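Side-chain contacts in hypothetical protein Atu3615 (Agrobacterium tumefaciens str. C58, PDB 1ZNP), which is of unknown function but belongs to the cupin superfamily of beta-barrel proteins and is found in an assembly of two copies: residues Ala9-Leu14 against Gly22-Gln27; Gly35-Ser40 against Val58-Glu63; Phe87-Ala92 against Pro99-Pro104. All coordinates share one frame; numbering follows the deposited sequence.

The three contacts illustrate how chemistry follows position in a cupin fold. Contact 1 lies at the surface, where helix 7-14 rests on strand 24-30 through a methyl on a ring and a carbonyl oxygen over the face of an imidazole. Contact 2, partly buried, ties two loops together with a salt bridge. Contact 3 is the buried one: it joins strands 85-89 and 97-103 by aliphatic and aromatic packing and reaches the second subunit. Contacts 1 and 3 involve the same mixed sheet, yet their centres lie about 20 Å apart. Contacts 2 and 3 meet directly, E63 O standing 2.8 Å from V103 N in a probable hydrogen bond, with V62 packed on I102.

Contact 1: residues Ala9-Leu14 against Gly22-Gln27; sequences AIIREL and GGFYHQ
I11 and F24 form the main point at which helix 7-14 rests on strand 24-30 of the cupin beta fold. The terminal methyl of I11 sits squarely over one face of the phenyl ring: CD1 of I11 is 3.5 Å from the centroid of the F24 ring and only 6° off the ring normal, a CH-pi contact. Its distances to the six ring carbons are therefore nearly equal. The extended end of the isoleucine (chi2 -179°) carries CD1 far enough to reach this spot, while CG1 stays farther back, 4.1 Å from CG of F24.

Three residues on, the approach is looser and changes character, with a backbone oxygen of L14 meeting an imidazole. Behind this first shell, L16, in the connection between the segments, touches the side chains of both F24 and H26, and also that of I10. The strand itself is fixed by backbone hydrogen bonds from F24 to L46 and from H26 to Y44. I10 touches L46, F117 and L119 of the neighbouring strands. At the end of the contact, O of L14 stands over one face of the imidazole, 3.9 Å from CG of H26.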
ATOM      1  N   ALA A   9      -0.555  25.749 -15.489  1.00 25.99           N
ATOM      2  CA  ALA A   9       0.366  25.705 -16.609  1.00 24.49           C
ATOM      3  C   ALA A   9       0.315  24.298 -17.223  1.00 24.69           C
ATOM      4  O   ALA A   9       0.391  24.131 -18.443  1.00 26.08           O
ATOM      5  CB  ALA A   9       1.773  26.049 -16.139  1.00 21.61           C
ATOM      6  N   ILE A  10       0.163  23.290 -16.370  1.00 24.36           N
ATOM      7  CA  ILE A  10       0.094  21.907 -16.831  1.00 23.81           C
ATOM      8  C   ILE A  10      -1.201  21.686 -17.587  1.00 24.36           C
ATOM      9  O   ILE A  10      -1.202  21.137 -18.690  1.00 22.49           O
ATOM     10  CB  ILE A  10       0.155  20.919 -15.653  1.00 22.04           C
ATOM     11  CG1 ILE A  10       1.511  21.036 -14.962  1.00 23.62           C
ATOM     12  CG2 ILE A  10      -0.036  19.497 -16.157  1.00 21.61           C
ATOM     13  CD1 ILE A  10       1.599  20.318 -13.636  1.00 23.87           C
ATOM     14  N   ILE A  11      -2.300  22.109 -16.969  1.00 24.85           N
ATOM     15  CA  ILE A  11      -3.632  21.992 -17.559  1.00 26.80           C
ATOM     16  C   ILE A  11      -3.632  22.630 -18.938  1.00 27.54           C
ATOM     17  O   ILE A  11      -4.188  22.091 -19.896  1.00 28.36           O
ATOM     18  CB  ILE A  11      -4.683  22.724 -16.695  1.00 27.79           C
ATOM     19  CG1 ILE A  11      -4.958  21.924 -15.423  1.00 27.69           C
ATOM     20  CG2 ILE A  11      -5.948  22.963 -17.494  1.00 27.44           C
ATOM     21  CD1 ILE A  11      -5.993  22.563 -14.520  1.00 29.83           C
ATOM     22  N   ARG A  12      -3.004  23.794 -19.024  1.00 28.50           N
ATOM     23  CA  ARG A  12      -2.926  24.514 -20.277  1.00 30.40           C
ATOM     24  C   ARG A  12      -2.023  23.809 -21.277  1.00 29.08           C
ATOM     25  O   ARG A  12      -2.417  23.588 -22.426  1.00 29.09           O
ATOM     26  CB  ARG A  12      -2.431  25.946 -20.036  1.00 34.37           C
ATOM     27  CG  ARG A  12      -1.999  26.665 -21.308  1.00 41.97           C
ATOM     28  CD  ARG A  12      -3.100  26.629 -22.370  1.00 48.26           C
ATOM     29  NE  ARG A  12      -2.602  26.972 -23.701  1.00 53.48           N
ATOM     30  CZ  ARG A  12      -3.358  27.050 -24.793  1.00 54.70           C
ATOM     31  NH1 ARG A  12      -4.663  26.808 -24.721  1.00 55.67           N
ATOM     32  NH2 ARG A  12      -2.805  27.367 -25.959  1.00 54.92           N
ATOM     33  N   GLU A  13      -0.823  23.441 -20.842  1.00 26.07           N
ATOM     34  CA  GLU A  13       0.117  22.785 -21.731  1.00 24.98           C
ATOM     35  C   GLU A  13      -0.330  21.434 -22.259  1.00 24.10           C
ATOM     36  O   GLU A  13      -0.101  21.119 -23.417  1.00 25.59           O
ATOM     37  CB  GLU A  13       1.469  22.633 -21.043  1.00 25.35           C
ATOM     38  CG  GLU A  13       2.541  21.968 -21.907  1.00 28.64           C
ATOM     39  CD  GLU A  13       2.888  22.761 -23.159  1.00 30.86           C
ATOM     40  OE1 GLU A  13       2.593  23.979 -23.205  1.00 32.14           O
ATOM     41  OE2 GLU A  13       3.477  22.172 -24.092  1.00 30.95           O
ATOM     42  N   LEU A  14      -0.968  20.629 -21.421  1.00 24.82           N
ATOM     43  CA  LEU A  14      -1.391  19.304 -21.853  1.00 24.90           C
ATOM     44  C   LEU A  14      -2.814  19.220 -22.396  1.00 25.12           C
ATOM     45  O   LEU A  14      -3.242  18.169 -22.861  1.00 25.81           O
ATOM     46  CB  LEU A  14      -1.192  18.297 -20.709  1.00 21.11           C
ATOM     47  CG  LEU A  14       0.281  18.001 -20.388  1.00 22.19           C
ATOM     48  CD1 LEU A  14       0.384  16.991 -19.239  1.00 22.19           C
ATOM     49  CD2 LEU A  14       0.987  17.461 -21.628  1.00 18.76           C
ATOM     50  N   GLY A  22     -13.370  13.988 -10.830  1.00 26.12           N
ATOM     51  CA  GLY A  22     -12.686  15.079 -10.158  1.00 23.78           C
ATOM     52  C   GLY A  22     -11.319  15.175 -10.812  1.00 23.39           C
ATOM     53  O   GLY A  22     -10.834  14.186 -11.349  1.00 23.21           O
ATOM     54  N   GLY A  23     -10.701  16.352 -10.778  1.00 22.83           N
ATOM     55  CA  GLY A  23      -9.402  16.519 -11.401  1.00 21.13           C
ATOM     56  C   GLY A  23      -9.522  16.860 -12.879  1.00 22.32           C
ATOM     57  O   GLY A  23     -10.620  17.081 -13.389  1.00 21.92           O
ATOM     58  N   PHE A  24      -8.387  16.897 -13.566  1.00 21.99           N
ATOM     59  CA  PHE A  24      -8.356  17.202 -14.985  1.00 24.21           C
ATOM     60  C   PHE A  24      -7.621  16.082 -15.709  1.00 24.94           C
ATOM     61  O   PHE A  24      -6.722  15.458 -15.145  1.00 26.20           O
ATOM     62  CB  PHE A  24      -7.658  18.550 -15.217  1.00 24.98           C
ATOM     63  CG  PHE A  24      -8.248  19.668 -14.419  1.00 25.44           C
ATOM     64  CD1 PHE A  24      -7.973  19.786 -13.061  1.00 26.25           C
ATOM     65  CD2 PHE A  24      -9.137  20.560 -15.006  1.00 25.39           C
ATOM     66  CE1 PHE A  24      -8.579  20.776 -12.295  1.00 28.73           C
ATOM     67  CE2 PHE A  24      -9.754  21.555 -14.254  1.00 26.99           C
ATOM     68  CZ  PHE A  24      -9.476  21.666 -12.893  1.00 27.80           C
ATOM     69  N   TYR A  25      -7.982  15.827 -16.958  1.00 24.49           N
ATOM     70  CA  TYR A  25      -7.336  14.747 -17.676  1.00 26.05           C
ATOM     71  C   TYR A  25      -7.394  14.926 -19.186  1.00 26.85           C
ATOM     72  O   TYR A  25      -8.052  15.827 -19.700  1.00 29.70           O
ATOM     73  CB  TYR A  25      -8.004  13.420 -17.302  1.00 25.08           C
ATOM     74  CG  TYR A  25      -9.181  13.055 -18.186  1.00 24.96           C
ATOM     75  CD1 TYR A  25      -9.113  11.955 -19.035  1.00 24.65           C
ATOM     76  CD2 TYR A  25     -10.351  13.823 -18.198  1.00 27.39           C
ATOM     77  CE1 TYR A  25     -10.167  11.623 -19.874  1.00 23.42           C
ATOM     78  CE2 TYR A  25     -11.423  13.495 -19.042  1.00 24.31           C
ATOM     79  CZ  TYR A  25     -11.316  12.392 -19.876  1.00 24.29           C
ATOM     80  OH  TYR A  25     -12.345  12.039 -20.716  1.00 23.93           O
ATOM     81  N   HIS A  26      -6.692  14.051 -19.890  1.00 26.33           N
ATOM     82  CA  HIS A  26      -6.672  14.064 -21.340  1.00 25.84           C
ATOM     83  C   HIS A  26      -6.250  12.676 -21.775  1.00 25.08           C
ATOM     84  O   HIS A  26      -5.241  12.158 -21.306  1.00 23.36           O
ATOM     85  CB  HIS A  26      -5.677  15.105 -21.876  1.00 25.85           C
ATOM     86  CG  HIS A  26      -5.441  14.998 -23.350  1.00 26.76           C
ATOM     87  ND1 HIS A  26      -6.372  15.396 -24.288  1.00 28.35           N
ATOM     88  CD2 HIS A  26      -4.401  14.484 -24.050  1.00 26.14           C
ATOM     89  CE1 HIS A  26      -5.917  15.128 -25.499  1.00 27.46           C
ATOM     90  NE2 HIS A  26      -4.723  14.575 -25.383  1.00 27.71           N
ATOM     91  N   GLN A  27      -7.029  12.063 -22.655  1.00 25.93           N
ATOM     92  CA  GLN A  27      -6.687  10.733 -23.141  1.00 26.02           C
ATOM     93  C   GLN A  27      -5.592  10.948 -24.176  1.00 25.76           C
ATOM     94  O   GLN A  27      -5.727  11.776 -25.075  1.00 27.06           O
ATOM     95  CB  GLN A  27      -7.903  10.052 -23.772  1.00 26.05           C
ATOM     96  CG  GLN A  27      -7.634   8.636 -24.263  1.00 29.04           C
ATOM     97  CD  GLN A  27      -8.881   7.953 -24.803  1.00 30.44           C
ATOM     98  OE1 GLN A  27      -9.836   7.702 -24.071  1.00 32.71           O
ATOM     99  NE2 GLN A  27      -8.877   7.656 -26.095  1.00 32.74           N
TER

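Contact 2: residues Gly35-Ser40 against Val58-Glu63; sequences GERGHS and VTDAVE
R37 and D60 meet in a two-pronged salt bridge that ties the loop between strands 24-30 and 41-48 to the loop leading into strand 63-68, both being connections of the cupin fold. The arginine chain bends at chi3 (60°), and its guanidinium approaches end-on, giving one nitrogen to each carboxylate oxygen. NH1 of R37 lies 2.8 Å from OD2 of D60, and NH2 of R37 lies 3.1 Å from OD1 of D60; both bonds are fairly straight. The fit is nevertheless not coplanar. Both oxygens lie close to the guanidinium plane, whereas the nitrogens come from above the carboxylate plane, and the two groups are turned 52° apart.

This polar grip is the tight part of the contact, and partners beyond the two loops add to it. NH1 of R37 also donates to the carbonyl O of G127, the stronger polar tie of this arginine, and OD1 of D60 is bonded to OG of S132, whose residue also touches the side chain of R37. OD1 thus has a second partner, and the bonds of R37 help fix how the guanidinium is turned. A nearby positive charge would probably favour the ionised form of D60. R37 and D60 both remain partly exposed, so the bridge is not sealed within the core.

The apolar part is much looser across the contact. A61 is buried, and its side chain also touches V124 and P126. Towards the arginine it makes a distant, oblique approach, with CB of A61 4.3 Å from NH1 of R37.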
ATOM      1  N   GLY A  35      -9.852  -4.726 -30.724  1.00 31.95           N
ATOM      2  CA  GLY A  35     -11.235  -4.291 -30.684  1.00 32.82           C
ATOM      3  C   GLY A  35     -11.392  -2.789 -30.722  1.00 34.76           C
ATOM      4  O   GLY A  35     -10.465  -2.077 -31.099  1.00 35.83           O
ATOM      5  N   GLU A  36     -12.572  -2.317 -30.339  1.00 35.37           N
ATOM      6  CA  GLU A  36     -12.878  -0.895 -30.325  1.00 37.81           C
ATOM      7  C   GLU A  36     -12.403  -0.231 -29.044  1.00 36.34           C
ATOM      8  O   GLU A  36     -12.252   0.992 -28.981  1.00 35.87           O
ATOM      9  CB  GLU A  36     -14.385  -0.674 -30.489  1.00 42.44           C
ATOM     10  CG  GLU A  36     -14.838  -0.585 -31.942  1.00 48.60           C
ATOM     11  CD  GLU A  36     -14.578  -1.862 -32.734  1.00 51.44           C
ATOM     12  OE1 GLU A  36     -14.639  -1.816 -33.983  1.00 52.31           O
ATOM     13  OE2 GLU A  36     -14.322  -2.913 -32.109  1.00 54.52           O
ATOM     14  N   ARG A  37     -12.188  -1.039 -28.016  1.00 33.43           N
ATOM     15  CA  ARG A  37     -11.708  -0.506 -26.759  1.00 31.17           C
ATOM     16  C   ARG A  37     -10.196  -0.406 -26.853  1.00 28.51           C
ATOM     17  O   ARG A  37      -9.578   0.437 -26.205  1.00 28.68           O
ATOM     18  CB  ARG A  37     -12.110  -1.421 -25.599  1.00 33.39           C
ATOM     19  CG  ARG A  37     -13.605  -1.431 -25.327  1.00 33.60           C
ATOM     20  CD  ARG A  37     -13.954  -2.282 -24.119  1.00 32.87           C
ATOM     21  NE  ARG A  37     -13.306  -1.804 -22.902  1.00 32.04           N
ATOM     22  CZ  ARG A  37     -13.637  -2.203 -21.674  1.00 31.43           C
ATOM     23  NH1 ARG A  37     -12.991  -1.715 -20.621  1.00 30.00           N
ATOM     24  NH2 ARG A  37     -14.621  -3.081 -21.497  1.00 25.85           N
ATOM     25  N   GLY A  38      -9.613  -1.258 -27.693  1.00 24.77           N
ATOM     26  CA  GLY A  38      -8.175  -1.277 -27.861  1.00 21.24           C
ATOM     27  C   GLY A  38      -7.524  -2.147 -26.794  1.00 19.89           C
ATOM     28  O   GLY A  38      -8.065  -2.293 -25.697  1.00 18.49           O
ATOM     29  N   HIS A  39      -6.379  -2.746 -27.106  1.00 18.74           N
ATOM     30  CA  HIS A  39      -5.700  -3.564 -26.121  1.00 19.32           C
ATOM     31  C   HIS A  39      -5.494  -2.727 -24.860  1.00 18.97           C
ATOM     32  O   HIS A  39      -5.433  -3.271 -23.773  1.00 15.93           O
ATOM     33  CB  HIS A  39      -4.342  -4.070 -26.633  1.00 19.30           C
ATOM     34  CG  HIS A  39      -4.449  -5.164 -27.645  1.00 21.35           C
ATOM     35  ND1 HIS A  39      -5.286  -6.247 -27.482  1.00 23.21           N
ATOM     36  CD2 HIS A  39      -3.794  -5.368 -28.811  1.00 23.13           C
ATOM     37  CE1 HIS A  39      -5.140  -7.072 -28.503  1.00 21.69           C
ATOM     38  NE2 HIS A  39      -4.240  -6.563 -29.324  1.00 23.01           N
ATOM     39  N   SER A  40      -5.383  -1.408 -25.002  1.00 18.61           N
ATOM     40  CA  SER A  40      -5.216  -0.561 -23.827  1.00 20.71           C
ATOM     41  C   SER A  40      -5.408   0.921 -24.127  1.00 20.58           C
ATOM     42  O   SER A  40      -5.567   1.308 -25.279  1.00 22.77           O
ATOM     43  CB  SER A  40      -3.825  -0.759 -23.233  1.00 20.51           C
ATOM     44  OG  SER A  40      -2.842  -0.092 -24.013  1.00 23.52           O
ATOM     45  N   VAL A  58     -13.228   0.794 -12.288  1.00 19.73           N
ATOM     46  CA  VAL A  58     -13.246   0.403 -13.680  1.00 20.16           C
ATOM     47  C   VAL A  58     -13.610  -1.072 -13.552  1.00 23.04           C
ATOM     48  O   VAL A  58     -12.803  -1.885 -13.099  1.00 24.09           O
ATOM     49  CB  VAL A  58     -11.862   0.590 -14.315  1.00 19.69           C
ATOM     50  CG1 VAL A  58     -11.911   0.242 -15.780  1.00 15.42           C
ATOM     51  CG2 VAL A  58     -11.398   2.037 -14.121  1.00 18.64           C
ATOM     52  N   THR A  59     -14.841  -1.398 -13.939  1.00 23.83           N
ATOM     53  CA  THR A  59     -15.382  -2.746 -13.797  1.00 25.15           C
ATOM     54  C   THR A  59     -14.690  -3.929 -14.437  1.00 26.17           C
ATOM     55  O   THR A  59     -14.641  -5.002 -13.842  1.00 29.08           O
ATOM     56  CB  THR A  59     -16.865  -2.812 -14.260  1.00 25.74           C
ATOM     57  OG1 THR A  59     -16.937  -2.605 -15.677  1.00 26.85           O
ATOM     58  CG2 THR A  59     -17.704  -1.754 -13.549  1.00 22.77           C
ATOM     59  N   ASP A  60     -14.140  -3.753 -15.630  1.00 25.60           N
ATOM     60  CA  ASP A  60     -13.539  -4.880 -16.334  1.00 23.86           C
ATOM     61  C   ASP A  60     -12.119  -4.705 -16.835  1.00 23.18           C
ATOM     62  O   ASP A  60     -11.722  -5.314 -17.831  1.00 22.72           O
ATOM     63  CB  ASP A  60     -14.434  -5.229 -17.509  1.00 23.93           C
ATOM     64  CG  ASP A  60     -14.838  -3.995 -18.313  1.00 24.49           C
ATOM     65  OD1 ASP A  60     -15.972  -3.972 -18.827  1.00 24.89           O
ATOM     66  OD2 ASP A  60     -14.024  -3.055 -18.438  1.00 21.89           O
ATOM     67  N   ALA A  61     -11.345  -3.878 -16.151  1.00 22.04           N
ATOM     68  CA  ALA A  61      -9.979  -3.665 -16.580  1.00 18.75           C
ATOM     69  C   ALA A  61      -9.137  -3.180 -15.427  1.00 17.79           C
ATOM     70  O   ALA A  61      -9.637  -2.511 -14.521  1.00 15.11           O
ATOM     71  CB  ALA A  61      -9.942  -2.657 -17.710  1.00 15.99           C
ATOM     72  N   VAL A  62      -7.860  -3.550 -15.486  1.00 16.05           N
ATOM     73  CA  VAL A  62      -6.852  -3.183 -14.516  1.00 15.98           C
ATOM     74  C   VAL A  62      -6.292  -1.800 -14.879  1.00 17.41           C
ATOM     75  O   VAL A  62      -5.955  -1.527 -16.038  1.00 14.64           O
ATOM     76  CB  VAL A  62      -5.681  -4.185 -14.554  1.00 15.73           C
ATOM     77  CG1 VAL A  62      -4.522  -3.682 -13.700  1.00 13.73           C
ATOM     78  CG2 VAL A  62      -6.151  -5.546 -14.084  1.00 17.95           C
ATOM     79  N   GLU A  63      -6.179  -0.935 -13.888  1.00 17.25           N
ATOM     80  CA  GLU A  63      -5.641   0.382 -14.124  1.00 19.69           C
ATOM     81  C   GLU A  63      -4.334   0.550 -13.356  1.00 20.31           C
ATOM     82  O   GLU A  63      -4.250   0.218 -12.178  1.00 21.43           O
ATOM     83  CB  GLU A  63      -6.650   1.443 -13.693  1.00 23.05           C
ATOM     84  CG  GLU A  63      -6.128   2.864 -13.831  1.00 29.36           C
ATOM     85  CD  GLU A  63      -7.241   3.886 -13.913  1.00 31.19           C
ATOM     86  OE1 GLU A  63      -8.222   3.751 -13.153  1.00 33.58           O
ATOM     87  OE2 GLU A  63      -7.124   4.824 -14.733  1.00 32.83           O
TER

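Contact 3: residues Phe87-Ala92 against Pro99-Pro104; sequences FTLGPA and PQVIVP
From G90 and P99, whose CA atoms are 4.5 Å apart, the short strand segments 87-89 and 100-103 diverge, their axes coming no closer than 7.7 Å and their directions differing by 131°. At the narrow end, O of G90 lies 2.9 Å from N of P99, but a proline nitrogen has no hydrogen to offer, and the pair is a close packing contact. The same oxygen is flanked by the pyrrolidine ring, with CD of P99 3.3 Å away from O of G90.

Where the backbones part, side chains fill the interval, and V101 is central. Its CG1 lies between the backbone N and the carbonyl carbon (chi1 43°), leaving CG2 anti to the N, and the two branches serve different neighbours. CG1 of V101 meets CD1 of L89 at 3.5 Å, whereas CG2 of V101 reaches CD2 of F87 at 3.9 Å. The phenyl and valine side chains approach each other at a slant. L89 uses its CD1 a second time, pressing on the backbone of the opposing segment, where CD1 of L89 is 3.4 Å from C of P99.

Further apolar groups close round this cluster: V101 also rests on L75 and W65, and F87 on L77. F87 meets F87 of the second subunit as well, ring to ring at about 55°, and T88 OG1 makes a weak hydrogen bond to G96 O of that subunit. The arrangement thus joins the hydrophobic packing between strands characteristic of a cupin beta fold to the contact between the two subunits.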
ATOM      1  N   PHE A  87      -1.712   3.428  -0.566  1.00 24.03           N
ATOM      2  CA  PHE A  87      -0.338   3.468  -1.029  1.00 24.00           C
ATOM      3  C   PHE A  87       0.061   4.896  -1.336  1.00 23.18           C
ATOM      4  O   PHE A  87      -0.732   5.672  -1.856  1.00 25.15           O
ATOM      5  CB  PHE A  87      -0.190   2.605  -2.288  1.00 24.95           C
ATOM      6  CG  PHE A  87      -0.688   1.203  -2.114  1.00 28.16           C
ATOM      7  CD1 PHE A  87      -0.005   0.301  -1.293  1.00 28.87           C
ATOM      8  CD2 PHE A  87      -1.863   0.788  -2.736  1.00 27.51           C
ATOM      9  CE1 PHE A  87      -0.488  -0.997  -1.095  1.00 27.41           C
ATOM     10  CE2 PHE A  87      -2.352  -0.506  -2.544  1.00 26.94           C
ATOM     11  CZ  PHE A  87      -1.663  -1.398  -1.724  1.00 27.09           C
ATOM     12  N   THR A  88       1.285   5.252  -0.984  1.00 21.37           N
ATOM     13  CA  THR A  88       1.773   6.579  -1.278  1.00 19.95           C
ATOM     14  C   THR A  88       2.453   6.460  -2.637  1.00 19.65           C
ATOM     15  O   THR A  88       3.479   5.800  -2.785  1.00 18.60           O
ATOM     16  CB  THR A  88       2.765   7.072  -0.205  1.00 19.22           C
ATOM     17  OG1 THR A  88       2.078   7.183   1.050  1.00 24.27           O
ATOM     18  CG2 THR A  88       3.298   8.448  -0.562  1.00 19.44           C
ATOM     19  N   LEU A  89       1.832   7.071  -3.634  1.00 19.37           N
ATOM     20  CA  LEU A  89       2.334   7.056  -4.997  1.00 20.26           C
ATOM     21  C   LEU A  89       3.271   8.234  -5.157  1.00 20.00           C
ATOM     22  O   LEU A  89       2.850   9.375  -5.024  1.00 19.23           O
ATOM     23  CB  LEU A  89       1.170   7.204  -5.972  1.00 21.82           C
ATOM     24  CG  LEU A  89       1.537   7.288  -7.453  1.00 24.19           C
ATOM     25  CD1 LEU A  89       2.086   5.952  -7.921  1.00 22.15           C
ATOM     26  CD2 LEU A  89       0.306   7.685  -8.250  1.00 22.51           C
ATOM     27  N   GLY A  90       4.539   7.954  -5.440  1.00 20.17           N
ATOM     28  CA  GLY A  90       5.509   9.017  -5.595  1.00 17.95           C
ATOM     29  C   GLY A  90       6.881   8.483  -5.932  1.00 17.62           C
ATOM     30  O   GLY A  90       7.059   7.276  -6.068  1.00 17.55           O
ATOM     31  N   PRO A  91       7.883   9.362  -6.059  1.00 17.50           N
ATOM     32  CA  PRO A  91       9.239   8.938  -6.388  1.00 17.44           C
ATOM     33  C   PRO A  91      10.181   8.633  -5.218  1.00 17.91           C
ATOM     34  O   PRO A  91      11.242   8.062  -5.432  1.00 17.64           O
ATOM     35  CB  PRO A  91       9.744  10.101  -7.228  1.00 18.19           C
ATOM     36  CG  PRO A  91       9.172  11.276  -6.495  1.00 16.26           C
ATOM     37  CD  PRO A  91       7.746  10.828  -6.184  1.00 18.64           C
ATOM     38  N   ALA A  92       9.813   9.024  -3.999  1.00 17.89           N
ATOM     39  CA  ALA A  92      10.672   8.786  -2.831  1.00 20.43           C
ATOM     40  C   ALA A  92      10.678   7.304  -2.438  1.00 21.08           C
ATOM     41  O   ALA A  92      10.168   6.896  -1.392  1.00 19.32           O
ATOM     42  CB  ALA A  92      10.210   9.653  -1.656  1.00 19.48           C
ATOM     43  N   PRO A  99       6.374   4.843  -7.467  1.00 15.44           N
ATOM     44  CA  PRO A  99       5.830   5.653  -8.559  1.00 15.26           C
ATOM     45  C   PRO A  99       4.897   4.869  -9.470  1.00 15.70           C
ATOM     46  O   PRO A  99       4.406   5.385 -10.462  1.00 15.41           O
ATOM     47  CB  PRO A  99       7.082   6.138  -9.286  1.00 16.21           C
ATOM     48  CG  PRO A  99       8.004   4.938  -9.166  1.00 17.56           C
ATOM     49  CD  PRO A  99       7.779   4.471  -7.722  1.00 15.43           C
ATOM     50  N   GLN A 100       4.658   3.616  -9.126  1.00 17.68           N
ATOM     51  CA  GLN A 100       3.780   2.776  -9.930  1.00 18.54           C
ATOM     52  C   GLN A 100       2.963   1.921  -8.988  1.00 17.37           C
ATOM     53  O   GLN A 100       3.514   1.307  -8.085  1.00 17.43           O
ATOM     54  CB  GLN A 100       4.601   1.876 -10.852  1.00 16.85           C
ATOM     55  CG  GLN A 100       3.787   1.184 -11.913  1.00 17.31           C
ATOM     56  CD  GLN A 100       4.603   0.180 -12.685  1.00 19.75           C
ATOM     57  OE1 GLN A 100       4.636  -1.006 -12.347  1.00 20.92           O
ATOM     58  NE2 GLN A 100       5.286   0.650 -13.721  1.00 18.71           N
ATOM     59  N   VAL A 101       1.650   1.913  -9.182  1.00 19.23           N
ATOM     60  CA  VAL A 101       0.759   1.105  -8.351  1.00 20.04           C
ATOM     61  C   VAL A 101      -0.374   0.533  -9.211  1.00 20.25           C
ATOM     62  O   VAL A 101      -0.983   1.236 -10.033  1.00 17.01           O
ATOM     63  CB  VAL A 101       0.193   1.915  -7.160  1.00 17.96           C
ATOM     64  CG1 VAL A 101      -0.220   3.278  -7.621  1.00 23.83           C
ATOM     65  CG2 VAL A 101      -0.995   1.201  -6.562  1.00 18.87           C
ATOM     66  N   ILE A 102      -0.631  -0.755  -9.000  1.00 18.92           N
ATOM     67  CA  ILE A 102      -1.620  -1.503  -9.749  1.00 19.20           C
ATOM     68  C   ILE A 102      -2.980  -1.655  -9.108  1.00 21.23           C
ATOM     69  O   ILE A 102      -3.140  -2.437  -8.182  1.00 23.50           O
ATOM     70  CB  ILE A 102      -1.124  -2.930 -10.039  1.00 18.39           C
ATOM     71  CG1 ILE A 102       0.139  -2.878 -10.889  1.00 18.74           C
ATOM     72  CG2 ILE A 102      -2.203  -3.728 -10.728  1.00 17.60           C
ATOM     73  CD1 ILE A 102       1.338  -2.452 -10.103  1.00 25.43           C
ATOM     74  N   VAL A 103      -3.972  -0.936  -9.621  1.00 21.33           N
ATOM     75  CA  VAL A 103      -5.304  -1.076  -9.083  1.00 21.90           C
ATOM     76  C   VAL A 103      -5.940  -2.234  -9.849  1.00 22.16           C
ATOM     77  O   VAL A 103      -6.171  -2.143 -11.056  1.00 24.08           O
ATOM     78  CB  VAL A 103      -6.152   0.197  -9.296  1.00 22.79           C
ATOM     79  CG1 VAL A 103      -7.514   0.030  -8.615  1.00 20.29           C
ATOM     80  CG2 VAL A 103      -5.411   1.417  -8.752  1.00 19.63           C
ATOM     81  N   PRO A 104      -6.201  -3.354  -9.165  1.00 20.47           N
ATOM     82  CA  PRO A 104      -6.812  -4.495  -9.845  1.00 20.21           C
ATOM     83  C   PRO A 104      -8.200  -4.139 -10.388  1.00 19.78           C
ATOM     84  O   PRO A 104      -8.792  -3.137  -9.991  1.00 18.11           O
ATOM     85  CB  PRO A 104      -6.834  -5.573  -8.758  1.00 18.92           C
ATOM     86  CG  PRO A 104      -6.928  -4.794  -7.508  1.00 21.63           C
ATOM     87  CD  PRO A 104      -5.982  -3.647  -7.740  1.00 21.50           C
TER